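Local coordinates for protein FAD-dependent oxidoreductase (Actinomadura kijaniata, PDB 3M9V) that is a flavin-dependent oxidoreductase of the acyl-CoA dehydrogenase family that binds dTDP and probably acts on a dTDP-linked sugar in the biosynthesis of D-kijanose, at residues A33-I38 with A92-S97; D54-L59 with A99-M104. One frame throughout, in Å; residues are numbered along the deposited sequence.

Contact 1: residues A33-I38 with A92-S97; sequences AHLPRI and ARADAS
Ile38 meets Ala94 and Asp95 chiefly through its CG2 methyl. Its CG2 lies 3.6 Å from CB of Ala94 and, at the same 3.6 Å, touches CB of Asp95, so one branch of the isoleucine spans the link between two consecutive residues. The torsion about CA-CB explains this: CG2 stands opposite the backbone N and reaches across to the other segment, while CG1, beside that N (chi1 -66°), runs instead toward helix 53-61, where it packs on Thr55. Ala94 points its CB toward helix 35-48, and with nothing longer than a methyl there the backbones come close, CA of Ile38 being 6.0 Å from CA of Ala94. One turn earlier Leu35 adds a looser touch, its CD2 at 4.4 Å from CB of Ala94.

In the all-helical N-terminal domain of the acyl-CoA dehydrogenase fold, this is where helix 35-48 rests on the junction between helices 81-94 and 96-118. Asp95 is the residue between those two helices and serves as the N-cap of the second. Its backbone is extended, interrupting the helical path, and its side chain crosses that of Ile38 at about a right angle. CB supplies the apolar contact; the carboxylate turns to its own helix, CG anti to the backbone N (chi1 175°), where it caps a backbone N in the first turn, and OD1 is also hydrogen-bonded to OG1 of Thr98. The same Ile38 also touches the side chain of Thr98.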
loop_
_atom_site.group_PDB
_atom_site.type_symbol
_atom_site.label_atom_id
_atom_site.label_comp_id
_atom_site.label_asym_id
_atom_site.label_seq_id
_atom_site.Cartn_x
_atom_site.Cartn_y
_atom_site.Cartn_z
ATOM N N ALA A 33 -14.651 32.827 15.471
ATOM C CA ALA A 33 -15.797 33.012 16.373
ATOM C C ALA A 33 -16.857 31.925 16.264
ATOM O O ALA A 33 -17.559 31.633 17.242
ATOM C CB ALA A 33 -16.482 34.350 16.130
ATOM N N HIS A 34 -16.990 31.362 15.064
ATOM C CA HIS A 34 -18.047 30.396 14.780
ATOM C C HIS A 34 -17.619 28.963 15.041
ATOM O O HIS A 34 -18.465 28.085 15.211
ATOM C CB HIS A 34 -18.504 30.548 13.326
ATOM C CG HIS A 34 -19.043 31.915 13.050
ATOM N ND1 HIS A 34 -20.338 32.271 13.357
ATOM C CD2 HIS A 34 -18.442 33.036 12.584
ATOM C CE1 HIS A 34 -20.529 33.539 13.040
ATOM N NE2 HIS A 34 -19.396 34.024 12.565
ATOM N N LEU A 35 -16.314 28.712 15.061
ATOM C CA LEU A 35 -15.880 27.336 15.295
ATOM C C LEU A 35 -16.506 26.640 16.501
ATOM O O LEU A 35 -16.963 25.498 16.390
ATOM C CB LEU A 35 -14.350 27.185 15.244
ATOM C CG LEU A 35 -13.743 27.715 13.947
ATOM C CD1 LEU A 35 -12.226 27.574 13.909
ATOM C CD2 LEU A 35 -14.353 26.945 12.795
ATOM N N PRO A 36 -16.537 27.308 17.669
ATOM C CA PRO A 36 -17.089 26.595 18.833
ATOM C C PRO A 36 -18.533 26.128 18.670
ATOM O O PRO A 36 -18.875 25.051 19.135
ATOM C CB PRO A 36 -16.991 27.625 19.976
ATOM C CG PRO A 36 -15.914 28.625 19.506
ATOM C CD PRO A 36 -16.047 28.660 17.999
ATOM N N ARG A 37 -19.414 26.873 18.017
ATOM C CA ARG A 37 -20.763 26.337 17.781
ATOM C C ARG A 37 -20.759 25.159 16.795
ATOM O O ARG A 37 -21.458 24.152 16.962
ATOM C CB ARG A 37 -21.723 27.403 17.241
ATOM C CG ARG A 37 -23.139 26.881 16.934
ATOM C CD ARG A 37 -23.950 27.824 16.030
ATOM N NE ARG A 37 -24.355 28.990 16.812
ATOM C CZ ARG A 37 -25.457 29.088 17.559
ATOM N NH1 ARG A 37 -25.649 30.194 18.268
ATOM N NH2 ARG A 37 -26.356 28.116 17.629
ATOM N N ILE A 38 -19.953 25.304 15.749
ATOM C CA ILE A 38 -19.826 24.258 14.739
ATOM C C ILE A 38 -19.386 22.925 15.338
ATOM O O ILE A 38 -20.021 21.892 15.113
ATOM C CB ILE A 38 -18.927 24.720 13.574
ATOM C CG1 ILE A 38 -19.651 25.872 12.865
ATOM C CG2 ILE A 38 -18.577 23.532 12.668
ATOM C CD1 ILE A 38 -18.794 26.665 11.862
ATOM N N ALA A 92 -13.650 22.369 8.459
ATOM C CA ALA A 92 -13.771 20.916 8.443
ATOM C C ALA A 92 -13.195 20.246 9.694
ATOM O O ALA A 92 -13.702 19.201 10.105
ATOM C CB ALA A 92 -13.150 20.340 7.174
ATOM N N ARG A 93 -12.166 20.822 10.308
ATOM C CA ARG A 93 -11.677 20.217 11.543
ATOM C C ARG A 93 -12.765 20.284 12.586
ATOM O O ARG A 93 -12.775 19.457 13.473
ATOM C CB ARG A 93 -10.484 20.966 12.144
ATOM C CG ARG A 93 -9.304 20.821 11.258
ATOM C CD ARG A 93 -8.200 21.757 11.661
ATOM N NE ARG A 93 -7.838 21.473 13.041
ATOM C CZ ARG A 93 -6.661 21.813 13.540
ATOM N NH1 ARG A 93 -5.757 22.412 12.773
ATOM N NH2 ARG A 93 -6.409 21.539 14.806
ATOM N N ALA A 94 -13.663 21.260 12.491
ATOM C CA ALA A 94 -14.841 21.281 13.357
ATOM C C ALA A 94 -16.020 20.431 12.867
ATOM O O ALA A 94 -16.619 19.699 13.668
ATOM C CB ALA A 94 -15.246 22.722 13.597
ATOM N N ASP A 95 -16.353 20.488 11.572
ATOM C CA ASP A 95 -17.396 19.610 11.081
ATOM C C ASP A 95 -17.305 19.645 9.555
ATOM O O ASP A 95 -17.350 20.705 8.923
ATOM C CB ASP A 95 -18.801 20.123 11.487
ATOM C CG ASP A 95 -19.914 19.279 10.869
ATOM O OD1 ASP A 95 -20.795 19.722 10.079
ATOM O OD2 ASP A 95 -19.895 18.080 11.215
ATOM N N ALA A 96 -17.150 18.473 8.973
ATOM C CA ALA A 96 -16.877 18.387 7.544
ATOM C C ALA A 96 -18.130 18.696 6.718
ATOM O O ALA A 96 -17.998 19.268 5.630
ATOM C CB ALA A 96 -16.424 16.960 7.246
ATOM N N SER A 97 -19.300 18.280 7.202
ATOM C CA SER A 97 -20.554 18.624 6.516
ATOM C C SER A 97 -20.718 20.123 6.399
ATOM O O SER A 97 -21.106 20.583 5.332
ATOM C CB SER A 97 -21.827 18.132 7.226
ATOM O OG SER A 97 -21.853 16.711 7.192
#

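Contact 2: residues D54-L59 with A99-M104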
loop_
_atom_site.group_PDB
_atom_site.type_symbol
_atom_site.label_atom_id
_atom_site.label_comp_id
_atom_site.label_asym_id
_atom_site.label_seq_id
_atom_site.Cartn_x
_atom_site.Cartn_y
_atom_site.Cartn_z
ATOM N N ASP A 54 -28.847 26.994 12.005
ATOM C CA ASP A 54 -28.390 28.093 12.867
ATOM C C ASP A 54 -26.946 28.522 12.626
ATOM O O ASP A 54 -26.563 29.692 12.805
ATOM C CB ASP A 54 -28.497 27.728 14.363
ATOM C CG ASP A 54 -27.994 26.318 14.668
ATOM O OD1 ASP A 54 -27.274 26.068 15.662
ATOM O OD2 ASP A 54 -28.323 25.427 13.859
ATOM N N THR A 55 -26.106 27.569 12.227
ATOM C CA THR A 55 -24.741 27.982 11.904
ATOM C C THR A 55 -24.791 28.902 10.695
ATOM O O THR A 55 -24.067 29.903 10.616
ATOM C CB THR A 55 -23.927 26.728 11.515
ATOM O OG1 THR A 55 -23.759 25.961 12.711
ATOM C CG2 THR A 55 -22.594 27.145 10.914
ATOM N N PHE A 56 -25.614 28.524 9.718
ATOM C CA PHE A 56 -25.682 29.319 8.492
ATOM C C PHE A 56 -26.370 30.653 8.711
ATOM O O PHE A 56 -25.954 31.667 8.139
ATOM C CB PHE A 56 -26.252 28.527 7.312
ATOM C CG PHE A 56 -25.185 27.645 6.731
ATOM C CD1 PHE A 56 -24.407 28.083 5.658
ATOM C CD2 PHE A 56 -24.896 26.425 7.339
ATOM C CE1 PHE A 56 -23.350 27.280 5.187
ATOM C CE2 PHE A 56 -23.836 25.635 6.873
ATOM C CZ PHE A 56 -23.070 26.065 5.794
ATOM N N ASP A 57 -27.357 30.677 9.604
ATOM C CA ASP A 57 -27.889 31.999 9.952
ATOM C C ASP A 57 -26.788 32.896 10.514
ATOM O O ASP A 57 -26.673 34.050 10.116
ATOM C CB ASP A 57 -29.087 31.949 10.907
ATOM C CG ASP A 57 -30.343 31.416 10.248
ATOM O OD1 ASP A 57 -30.486 31.444 9.006
ATOM O OD2 ASP A 57 -31.208 30.912 10.990
ATOM N N ALA A 58 -25.955 32.394 11.421
ATOM C CA ALA A 58 -24.871 33.237 11.930
ATOM C C ALA A 58 -23.855 33.685 10.872
ATOM O O ALA A 58 -23.354 34.814 10.925
ATOM C CB ALA A 58 -24.167 32.547 13.114
ATOM N N LEU A 59 -23.525 32.826 9.908
ATOM C CA LEU A 59 -22.509 33.213 8.927
ATOM C C LEU A 59 -23.068 34.283 7.996
ATOM O O LEU A 59 -22.345 35.191 7.575
ATOM C CB LEU A 59 -22.039 32.012 8.098
ATOM C CG LEU A 59 -21.366 30.862 8.869
ATOM C CD1 LEU A 59 -21.211 29.573 8.053
ATOM C CD2 LEU A 59 -20.016 31.281 9.467
ATOM N N ALA A 99 -18.395 22.399 6.334
ATOM C CA ALA A 99 -17.407 22.866 5.369
ATOM C C ALA A 99 -17.857 22.568 3.936
ATOM O O ALA A 99 -17.593 23.373 3.050
ATOM C CB ALA A 99 -16.023 22.221 5.645
ATOM N N LEU A 100 -18.451 21.405 3.698
ATOM C CA LEU A 100 -18.757 20.962 2.347
ATOM C C LEU A 100 -19.867 21.894 1.828
ATOM O O LEU A 100 -19.809 22.378 0.690
ATOM C CB LEU A 100 -19.275 19.521 2.369
ATOM C CG LEU A 100 -19.821 19.024 1.015
ATOM C CD1 LEU A 100 -18.693 19.098 0.029
ATOM C CD2 LEU A 100 -20.353 17.581 1.044
ATOM N N ALA A 101 -20.864 22.160 2.677
ATOM C CA ALA A 101 -21.894 23.123 2.310
ATOM C C ALA A 101 -21.322 24.519 2.115
ATOM O O ALA A 101 -21.646 25.131 1.117
ATOM C CB ALA A 101 -23.041 23.176 3.315
ATOM N N LEU A 102 -20.520 25.034 3.056
ATOM C CA LEU A 102 -19.880 26.326 2.839
ATOM C C LEU A 102 -19.071 26.473 1.548
ATOM O O LEU A 102 -19.084 27.542 0.938
ATOM C CB LEU A 102 -18.999 26.697 4.033
ATOM C CG LEU A 102 -18.350 28.079 4.011
ATOM C CD1 LEU A 102 -19.505 29.091 4.050
ATOM C CD2 LEU A 102 -17.504 28.233 5.280
ATOM N N HIS A 103 -18.326 25.441 1.157
ATOM C CA HIS A 103 -17.594 25.460 -0.104
ATOM C C HIS A 103 -18.519 25.848 -1.274
ATOM O O HIS A 103 -18.080 26.576 -2.166
ATOM C CB HIS A 103 -16.989 24.089 -0.430
ATOM C CG HIS A 103 -16.517 23.967 -1.846
ATOM N ND1 HIS A 103 -17.291 23.420 -2.852
ATOM C CD2 HIS A 103 -15.365 24.373 -2.434
ATOM C CE1 HIS A 103 -16.624 23.459 -3.996
ATOM N NE2 HIS A 103 -15.461 24.052 -3.770
ATOM N N MET A 104 -19.768 25.388 -1.299
ATOM C CA MET A 104 -20.648 25.661 -2.468
ATOM C C MET A 104 -20.890 27.176 -2.537
ATOM O O MET A 104 -20.857 27.796 -3.599
ATOM C CB MET A 104 -22.024 24.985 -2.283
ATOM C CG MET A 104 -22.036 23.433 -2.244
ATOM S SD MET A 104 -21.037 22.646 -3.534
ATOM C CE MET A 104 -22.075 23.054 -4.929
#
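Phe56 reaches from helix 53-61 to Ala101 and Leu102 on helix 96-118. Its CB already points across the gap, and CG sits beside the backbone N (chi1 -80°), carrying the ring outward to the other helix. Along the rim, CE1 comes to 4.2 Å from the backbone N of Leu102 and 4.4 Å from its CD1. At the tip, CZ touches CB of Ala101 at 3.8 Å and the N of Leu102 at 3.9 Å. That nitrogen lies at the ring edge, in its plane, so the ring meets the helix backbone edge-on. Leu59, one turn further on, lays CD1 over one face of the ring, 4.2 Å above the plane and offset toward the rim, and the same methyl meets CD1 of Leu102 at 4.4 Å.

The short segments run at 40° with axes 11.9 Å apart, a wide spacing bridged by the length of the phenylalanine. Ala101 is about 5 Å, side chain to side chain, from Ser173, known to bind FMN in this protein, which probably places this layer close to the flavin site. The interface is held by close fit and exclusion of water, not by directional bonds between the two segments.

Overall arrangement
Both contacts are buried, lie within the helical N-terminal domain, and have centres 10 Å apart. They share helix 96-118: contact 1 brings helix 35-48 to the junction of helix 81-94 with its capped start, whereas contact 2 sets helix 53-61 on the turns that follow. Contact 1 is close, an isoleucine methyl against an alanine methyl, beside a polar cap; contact 2 is wider, spanned by an aromatic ring, and nearer the centre of the chain and the FMN-binding Ser173. Helices 35-48 and 53-61 also hold each other: toward the more exposed side Arg37 NH2 forms a salt bridge with Asp54 OD1 at 3.0 Å, a charged tie that neither buried interface has.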